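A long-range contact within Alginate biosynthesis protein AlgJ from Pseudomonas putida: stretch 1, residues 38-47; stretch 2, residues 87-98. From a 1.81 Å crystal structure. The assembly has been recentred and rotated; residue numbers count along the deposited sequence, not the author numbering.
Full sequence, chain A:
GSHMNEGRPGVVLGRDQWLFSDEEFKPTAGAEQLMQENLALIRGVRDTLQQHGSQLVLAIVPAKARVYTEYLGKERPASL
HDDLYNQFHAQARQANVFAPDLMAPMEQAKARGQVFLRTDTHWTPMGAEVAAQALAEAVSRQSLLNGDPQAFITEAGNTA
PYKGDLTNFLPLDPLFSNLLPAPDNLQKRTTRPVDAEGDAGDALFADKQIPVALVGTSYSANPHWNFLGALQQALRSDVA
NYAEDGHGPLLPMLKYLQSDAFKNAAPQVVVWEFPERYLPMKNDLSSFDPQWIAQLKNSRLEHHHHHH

Stretch 1 (38-47) NLALIRGVRD
Stretch 2 87-98: QFHAQARQANVF

How do the two backbones run past each other? Stretch 1 is helical throughout, with phi/psi near -63/-40 and i to i+4 bonds such as R46 N to I42 O at 3.0 Å; its helix extends beyond both ends. Stretch 2 is helical from 87 to 94. The N-to-C directions diverge by 45° (signed crossing angle -45°), and the axes approach to 10.4 Å. Register is set by CA pairs: L39 to Q91 7.5 Å, R43 to A95 5.9 Å, R46 to V97 6.7 Å.

How does the second helix end? A95 sits at -86/5, then N96 takes positive phi, 58/36, in a Schellman motif: N96 N bonds R93 O at 2.9 Å and V97 N bonds A92 O at 2.8 Å. V97 (-100/127) and F98 (-78/115) continue extended.

What packs between the helices? L39 and I42, both with chi1 m and chi2 t, point toward stretch 2. F88 starts sideways, but its t rotamer (chi2 -15°) brings the ring nearer, so F88 CE1 lies 3.8 Å from I42 CD1 and 4.2 Å from L39 CD2. L39 CD1 also meets Q91 CB at 3.6 Å, with Q91 m, m. Further along, V97 (t) places CG2 4.2 Å from I42 CG2, and the small A95 puts CB 4.0 Å from R43 CG, where the backbones come close.

What does R46 add? R46 CB, which points toward stretch 2, lies 3.9 Å from V97 CG2. From there chi1 t, chi2 -117°, chi3 t and chi4 -111° carry the chain on, and R46 NE reaches N96 O at 2.9 Å (N-H...O 155°). This hydrogen bond meets the guanidinium at its edge, near its plane, and ties stretch 1 to the turn. R46 NH1 also forms a salt bridge with D47 OD1 at 3.1 Å, D47 being m.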

ATOM      1  N   ASN A  38     -14.299   7.898   3.383  1.00 29.56           N
ATOM      2  CA  ASN A  38     -13.305   6.831   3.456  1.00 28.03           C
ATOM      3  C   ASN A  38     -12.723   6.651   4.867  1.00 27.11           C
ATOM      4  O   ASN A  38     -12.496   5.520   5.295  1.00 24.23           O
ATOM      5  CB  ASN A  38     -12.171   7.066   2.456  1.00 25.40           C
ATOM      6  CG  ASN A  38     -12.582   6.736   1.040  1.00 35.69           C
ATOM      7  OD1 ASN A  38     -13.460   5.893   0.816  1.00 35.72           O
ATOM      8  ND2 ASN A  38     -11.969   7.415   0.070  1.00 31.35           N
ATOM      9  N   LEU A  39     -12.483   7.742   5.593  1.00 25.96           N
ATOM     10  CA  LEU A  39     -11.967   7.618   6.954  1.00 29.89           C
ATOM     11  C   LEU A  39     -12.987   6.963   7.889  1.00 29.08           C
ATOM     12  O   LEU A  39     -12.610   6.212   8.795  1.00 29.31           O
ATOM     13  CB  LEU A  39     -11.574   8.979   7.509  1.00 31.17           C
ATOM     14  CG  LEU A  39     -10.287   9.509   6.883  1.00 33.02           C
ATOM     15  CD1 LEU A  39     -10.200  11.045   6.993  1.00 36.48           C
ATOM     16  CD2 LEU A  39      -9.060   8.835   7.497  1.00 32.73           C
ATOM     17  N   ALA A  40     -14.265   7.271   7.691  1.00 29.48           N
ATOM     18  CA  ALA A  40     -15.303   6.656   8.522  1.00 29.61           C
ATOM     19  C   ALA A  40     -15.342   5.158   8.250  1.00 31.51           C
ATOM     20  O   ALA A  40     -15.553   4.351   9.160  1.00 30.15           O
ATOM     21  CB  ALA A  40     -16.671   7.300   8.262  1.00 28.69           C
ATOM     22  N   LEU A  41     -15.108   4.776   7.002  1.00 27.59           N
ATOM     23  CA  LEU A  41     -15.042   3.351   6.666  1.00 25.36           C
ATOM     24  C   LEU A  41     -13.796   2.677   7.228  1.00 24.87           C
ATOM     25  O   LEU A  41     -13.867   1.543   7.720  1.00 26.63           O
ATOM     26  CB  LEU A  41     -15.121   3.154   5.153  1.00 24.98           C
ATOM     27  CG  LEU A  41     -16.513   3.510   4.625  1.00 24.68           C
ATOM     28  CD1 LEU A  41     -16.510   3.566   3.106  1.00 28.81           C
ATOM     29  CD2 LEU A  41     -17.511   2.477   5.145  1.00 31.34           C
ATOM     30  N   ILE A  42     -12.648   3.348   7.158  1.00 24.42           N
ATOM     31  CA  ILE A  42     -11.441   2.807   7.760  1.00 24.96           C
ATOM     32  C   ILE A  42     -11.608   2.582   9.265  1.00 27.32           C
ATOM     33  O   ILE A  42     -11.191   1.555   9.805  1.00 27.57           O
ATOM     34  CB  ILE A  42     -10.231   3.751   7.524  1.00 24.91           C
ATOM     35  CG1 ILE A  42      -9.840   3.739   6.048  1.00 25.78           C
ATOM     36  CG2 ILE A  42      -9.062   3.382   8.441  1.00 23.02           C
ATOM     37  CD1 ILE A  42      -8.883   4.894   5.672  1.00 27.87           C
ATOM     38  N   ARG A  43     -12.217   3.553   9.937  1.00 25.50           N
ATOM     39  CA  ARG A  43     -12.463   3.457  11.364  1.00 30.21           C
ATOM     40  C   ARG A  43     -13.410   2.284  11.686  1.00 30.05           C
ATOM     41  O   ARG A  43     -13.219   1.567  12.676  1.00 28.59           O
ATOM     42  CB  ARG A  43     -13.038   4.774  11.885  1.00 33.38           C
ATOM     43  CG  ARG A  43     -13.235   4.809  13.385  1.00 40.75           C
ATOM     44  CD  ARG A  43     -14.551   5.452  13.754  1.00 52.02           C
ATOM     45  NE  ARG A  43     -14.652   6.847  13.347  1.00 60.34           N
ATOM     46  CZ  ARG A  43     -15.669   7.354  12.655  1.00 61.51           C
ATOM     47  NH1 ARG A  43     -15.671   8.642  12.329  1.00 64.29           N
ATOM     48  NH2 ARG A  43     -16.678   6.577  12.283  1.00 58.09           N
ATOM     49  N   GLY A  44     -14.413   2.091  10.845  1.00 24.38           N
ATOM     50  CA  GLY A  44     -15.350   0.993  11.037  1.00 28.83           C
ATOM     51  C   GLY A  44     -14.675  -0.353  10.854  1.00 29.97           C
ATOM     52  O   GLY A  44     -14.961  -1.322  11.563  1.00 28.55           O
ATOM     53  N   VAL A  45     -13.761  -0.412   9.898  1.00 26.05           N
ATOM     54  CA  VAL A  45     -12.972  -1.616   9.685  1.00 25.89           C
ATOM     55  C   VAL A  45     -12.109  -1.911  10.914  1.00 26.21           C
ATOM     56  O   VAL A  45     -12.083  -3.048  11.392  1.00 26.01           O
ATOM     57  CB  VAL A  45     -12.091  -1.493   8.431  1.00 29.29           C
ATOM     58  CG1 VAL A  45     -11.028  -2.563   8.445  1.00 25.05           C
ATOM     59  CG2 VAL A  45     -12.971  -1.572   7.160  1.00 27.21           C
ATOM     60  N   ARG A  46     -11.426  -0.894  11.433  1.00 24.11           N
ATOM     61  CA  ARG A  46     -10.630  -1.039  12.656  1.00 26.24           C
ATOM     62  C   ARG A  46     -11.467  -1.600  13.806  1.00 31.17           C
ATOM     63  O   ARG A  46     -11.025  -2.492  14.537  1.00 32.12           O
ATOM     64  CB  ARG A  46     -10.031   0.299  13.076  1.00 26.89           C
ATOM     65  CG  ARG A  46      -9.260   0.269  14.387  1.00 35.07           C
ATOM     66  CD  ARG A  46      -9.925   1.170  15.439  1.00 38.36           C
ATOM     67  NE  ARG A  46      -9.198   1.187  16.704  1.00 46.94           N
ATOM     68  CZ  ARG A  46      -9.643   0.645  17.836  1.00 48.54           C
ATOM     69  NH1 ARG A  46     -10.824   0.048  17.864  1.00 46.37           N
ATOM     70  NH2 ARG A  46      -8.910   0.708  18.943  1.00 50.09           N
ATOM     71  N   ASP A  47     -12.669  -1.062  13.972  1.00 29.45           N
ATOM     72  CA  ASP A  47     -13.520  -1.484  15.081  1.00 30.68           C
ATOM     73  C   ASP A  47     -14.007  -2.930  14.870  1.00 30.16           C
ATOM     74  O   ASP A  47     -14.075  -3.724  15.823  1.00 33.72           O
ATOM     75  CB  ASP A  47     -14.721  -0.542  15.233  1.00 30.07           C
ATOM     76  CG  ASP A  47     -14.337   0.841  15.734  1.00 35.95           C
ATOM     77  OD1 ASP A  47     -13.176   1.067  16.171  1.00 36.82           O
ATOM     78  OD2 ASP A  47     -15.220   1.721  15.704  1.00 37.98           O
ATOM     79  N   GLN A  87      -2.041  14.579   6.706  1.00 33.61           N
ATOM     80  CA  GLN A  87      -3.430  14.639   7.150  1.00 34.27           C
ATOM     81  C   GLN A  87      -4.056  13.251   7.281  1.00 28.93           C
ATOM     82  O   GLN A  87      -4.894  13.035   8.159  1.00 31.88           O
ATOM     83  CB  GLN A  87      -4.256  15.516   6.199  1.00 36.94           C
ATOM     84  CG  GLN A  87      -3.927  17.011   6.302  1.00 46.64           C
ATOM     85  CD  GLN A  87      -4.218  17.613   7.696  1.00 57.51           C
ATOM     86  OE1 GLN A  87      -5.059  17.108   8.452  1.00 59.38           O
ATOM     87  NE2 GLN A  87      -3.516  18.695   8.030  1.00 61.34           N
ATOM     88  N   PHE A  88      -3.671  12.324   6.406  1.00 24.61           N
ATOM     89  CA  PHE A  88      -4.101  10.922   6.519  1.00 28.34           C
ATOM     90  C   PHE A  88      -3.626  10.367   7.877  1.00 28.20           C
ATOM     91  O   PHE A  88      -4.400   9.785   8.652  1.00 24.79           O
ATOM     92  CB  PHE A  88      -3.537  10.101   5.351  1.00 25.29           C
ATOM     93  CG  PHE A  88      -4.217   8.765   5.108  1.00 24.91           C
ATOM     94  CD1 PHE A  88      -5.061   8.187   6.046  1.00 25.84           C
ATOM     95  CD2 PHE A  88      -3.962   8.066   3.930  1.00 28.59           C
ATOM     96  CE1 PHE A  88      -5.657   6.950   5.798  1.00 27.71           C
ATOM     97  CE2 PHE A  88      -4.553   6.842   3.674  1.00 29.34           C
ATOM     98  CZ  PHE A  88      -5.406   6.280   4.609  1.00 28.12           C
ATOM     99  N   HIS A  89      -2.349  10.566   8.180  1.00 26.17           N
ATOM    100  CA  HIS A  89      -1.830  10.108   9.460  1.00 25.77           C
ATOM    101  C   HIS A  89      -2.542  10.766  10.644  1.00 27.65           C
ATOM    102  O   HIS A  89      -2.892  10.094  11.607  1.00 30.10           O
ATOM    103  CB  HIS A  89      -0.331  10.348   9.557  1.00 25.94           C
ATOM    104  CG  HIS A  89       0.478   9.211   9.032  1.00 26.86           C
ATOM    105  ND1 HIS A  89       0.663   8.045   9.747  1.00 25.89           N
ATOM    106  CD2 HIS A  89       1.118   9.040   7.848  1.00 28.85           C
ATOM    107  CE1 HIS A  89       1.413   7.218   9.040  1.00 28.64           C
ATOM    108  NE2 HIS A  89       1.697   7.794   7.880  1.00 30.65           N
ATOM    109  N   ALA A  90      -2.768  12.074  10.561  1.00 26.91           N
ATOM    110  CA  ALA A  90      -3.429  12.789  11.634  1.00 28.28           C
ATOM    111  C   ALA A  90      -4.849  12.264  11.847  1.00 28.77           C
ATOM    112  O   ALA A  90      -5.292  12.098  12.992  1.00 32.63           O
ATOM    113  CB  ALA A  90      -3.455  14.285  11.348  1.00 31.64           C
ATOM    114  N   GLN A  91      -5.571  12.020  10.755  1.00 27.13           N
ATOM    115  CA  GLN A  91      -6.965  11.544  10.872  1.00 27.91           C
ATOM    116  C   GLN A  91      -7.031  10.094  11.353  1.00 31.29           C
ATOM    117  O   GLN A  91      -7.940   9.707  12.108  1.00 33.07           O
ATOM    118  CB  GLN A  91      -7.702  11.674   9.536  1.00 32.42           C
ATOM    119  CG  GLN A  91      -8.042  13.090   9.159  1.00 42.78           C
ATOM    120  CD  GLN A  91      -9.336  13.542   9.778  1.00 53.55           C
ATOM    121  OE1 GLN A  91     -10.006  12.783  10.492  1.00 56.62           O
ATOM    122  NE2 GLN A  91      -9.713  14.783   9.501  1.00 59.00           N
ATOM    123  N   ALA A  92      -6.064   9.295  10.923  1.00 26.69           N
ATOM    124  CA  ALA A  92      -5.962   7.923  11.392  1.00 29.51           C
ATOM    125  C   ALA A  92      -5.748   7.908  12.892  1.00 31.50           C
ATOM    126  O   ALA A  92      -6.315   7.079  13.582  1.00 29.33           O
ATOM    127  CB  ALA A  92      -4.834   7.193  10.692  1.00 29.68           C
ATOM    128  N   ARG A  93      -4.923   8.825  13.390  1.00 32.77           N
ATOM    129  CA  ARG A  93      -4.666   8.942  14.820  1.00 40.65           C
ATOM    130  C   ARG A  93      -5.938   9.350  15.572  1.00 40.39           C
ATOM    131  O   ARG A  93      -6.268   8.778  16.609  1.00 41.35           O
ATOM    132  CB  ARG A  93      -3.535   9.952  15.076  1.00 46.19           C
ATOM    133  CG  ARG A  93      -2.587   9.572  16.207  1.00 55.76           C
ATOM    134  CD  ARG A  93      -1.277  10.370  16.111  1.00 63.58           C
ATOM    135  NE  ARG A  93      -0.653  10.239  14.790  1.00 63.97           N
ATOM    136  CZ  ARG A  93       0.459  10.868  14.412  1.00 62.52           C
ATOM    137  NH1 ARG A  93       1.083  11.686  15.252  1.00 63.25           N
ATOM    138  NH2 ARG A  93       0.943  10.682  13.190  1.00 60.46           N
ATOM    139  N   GLN A  94      -6.651  10.335  15.036  1.00 38.99           N
ATOM    140  CA  GLN A  94      -7.927  10.786  15.593  1.00 41.02           C
ATOM    141  C   GLN A  94      -8.905   9.603  15.747  1.00 42.24           C
ATOM    142  O   GLN A  94      -9.668   9.527  16.715  1.00 44.24           O
ATOM    143  CB  GLN A  94      -8.510  11.891  14.690  1.00 43.27           C
ATOM    144  CG  GLN A  94      -9.850  12.516  15.120  1.00 54.21           C
ATOM    145  CD  GLN A  94     -10.201  13.782  14.309  1.00 60.36           C
ATOM    146  OE1 GLN A  94      -9.352  14.343  13.607  1.00 63.35           O
ATOM    147  NE2 GLN A  94     -11.451  14.231  14.416  1.00 61.26           N
ATOM    148  N   ALA A  95      -8.841   8.672  14.800  1.00 40.12           N
ATOM    149  CA  ALA A  95      -9.719   7.505  14.749  1.00 37.10           C
ATOM    150  C   ALA A  95      -9.210   6.323  15.576  1.00 39.65           C
ATOM    151  O   ALA A  95      -9.801   5.240  15.531  1.00 40.58           O
ATOM    152  CB  ALA A  95      -9.907   7.069  13.299  1.00 34.27           C
ATOM    153  N   ASN A  96      -8.118   6.524  16.311  1.00 36.30           N
ATOM    154  CA  ASN A  96      -7.462   5.444  17.057  1.00 40.19           C
ATOM    155  C   ASN A  96      -7.020   4.291  16.166  1.00 35.94           C
ATOM    156  O   ASN A  96      -7.080   3.128  16.564  1.00 36.56           O
ATOM    157  CB  ASN A  96      -8.382   4.909  18.164  1.00 43.88           C
ATOM    158  CG  ASN A  96      -8.951   6.012  19.017  1.00 49.25           C
ATOM    159  OD1 ASN A  96     -10.067   6.497  18.776  1.00 48.64           O
ATOM    160  ND2 ASN A  96      -8.176   6.441  20.016  1.00 52.67           N
ATOM    161  N   VAL A  97      -6.579   4.624  14.954  1.00 31.62           N
ATOM    162  CA  VAL A  97      -6.028   3.647  14.032  1.00 28.06           C
ATOM    163  C   VAL A  97      -4.501   3.723  14.076  1.00 34.16           C
ATOM    164  O   VAL A  97      -3.924   4.798  13.923  1.00 36.39           O
ATOM    165  CB  VAL A  97      -6.547   3.887  12.604  1.00 28.57           C
ATOM    166  CG1 VAL A  97      -5.799   3.022  11.590  1.00 30.81           C
ATOM    167  CG2 VAL A  97      -8.060   3.602  12.560  1.00 31.52           C
ATOM    168  N   PHE A  98      -3.861   2.580  14.309  1.00 32.28           N
ATOM    169  CA  PHE A  98      -2.399   2.488  14.390  1.00 30.68           C
ATOM    170  C   PHE A  98      -1.762   2.497  13.001  1.00 28.27           C
ATOM    171  O   PHE A  98      -1.964   1.561  12.212  1.00 26.39           O
ATOM    172  CB  PHE A  98      -2.016   1.223  15.153  1.00 30.95           C
ATOM    173  CG  PHE A  98      -0.544   1.064  15.390  1.00 34.41           C
ATOM    174  CD1 PHE A  98       0.193   2.073  15.990  1.00 39.11           C
ATOM    175  CD2 PHE A  98       0.100  -0.109  15.041  1.00 36.47           C
ATOM    176  CE1 PHE A  98       1.557   1.918  16.228  1.00 40.01           C
ATOM    177  CE2 PHE A  98       1.455  -0.277  15.289  1.00 37.51           C
ATOM    178  CZ  PHE A  98       2.186   0.745  15.872  1.00 36.90           C
TER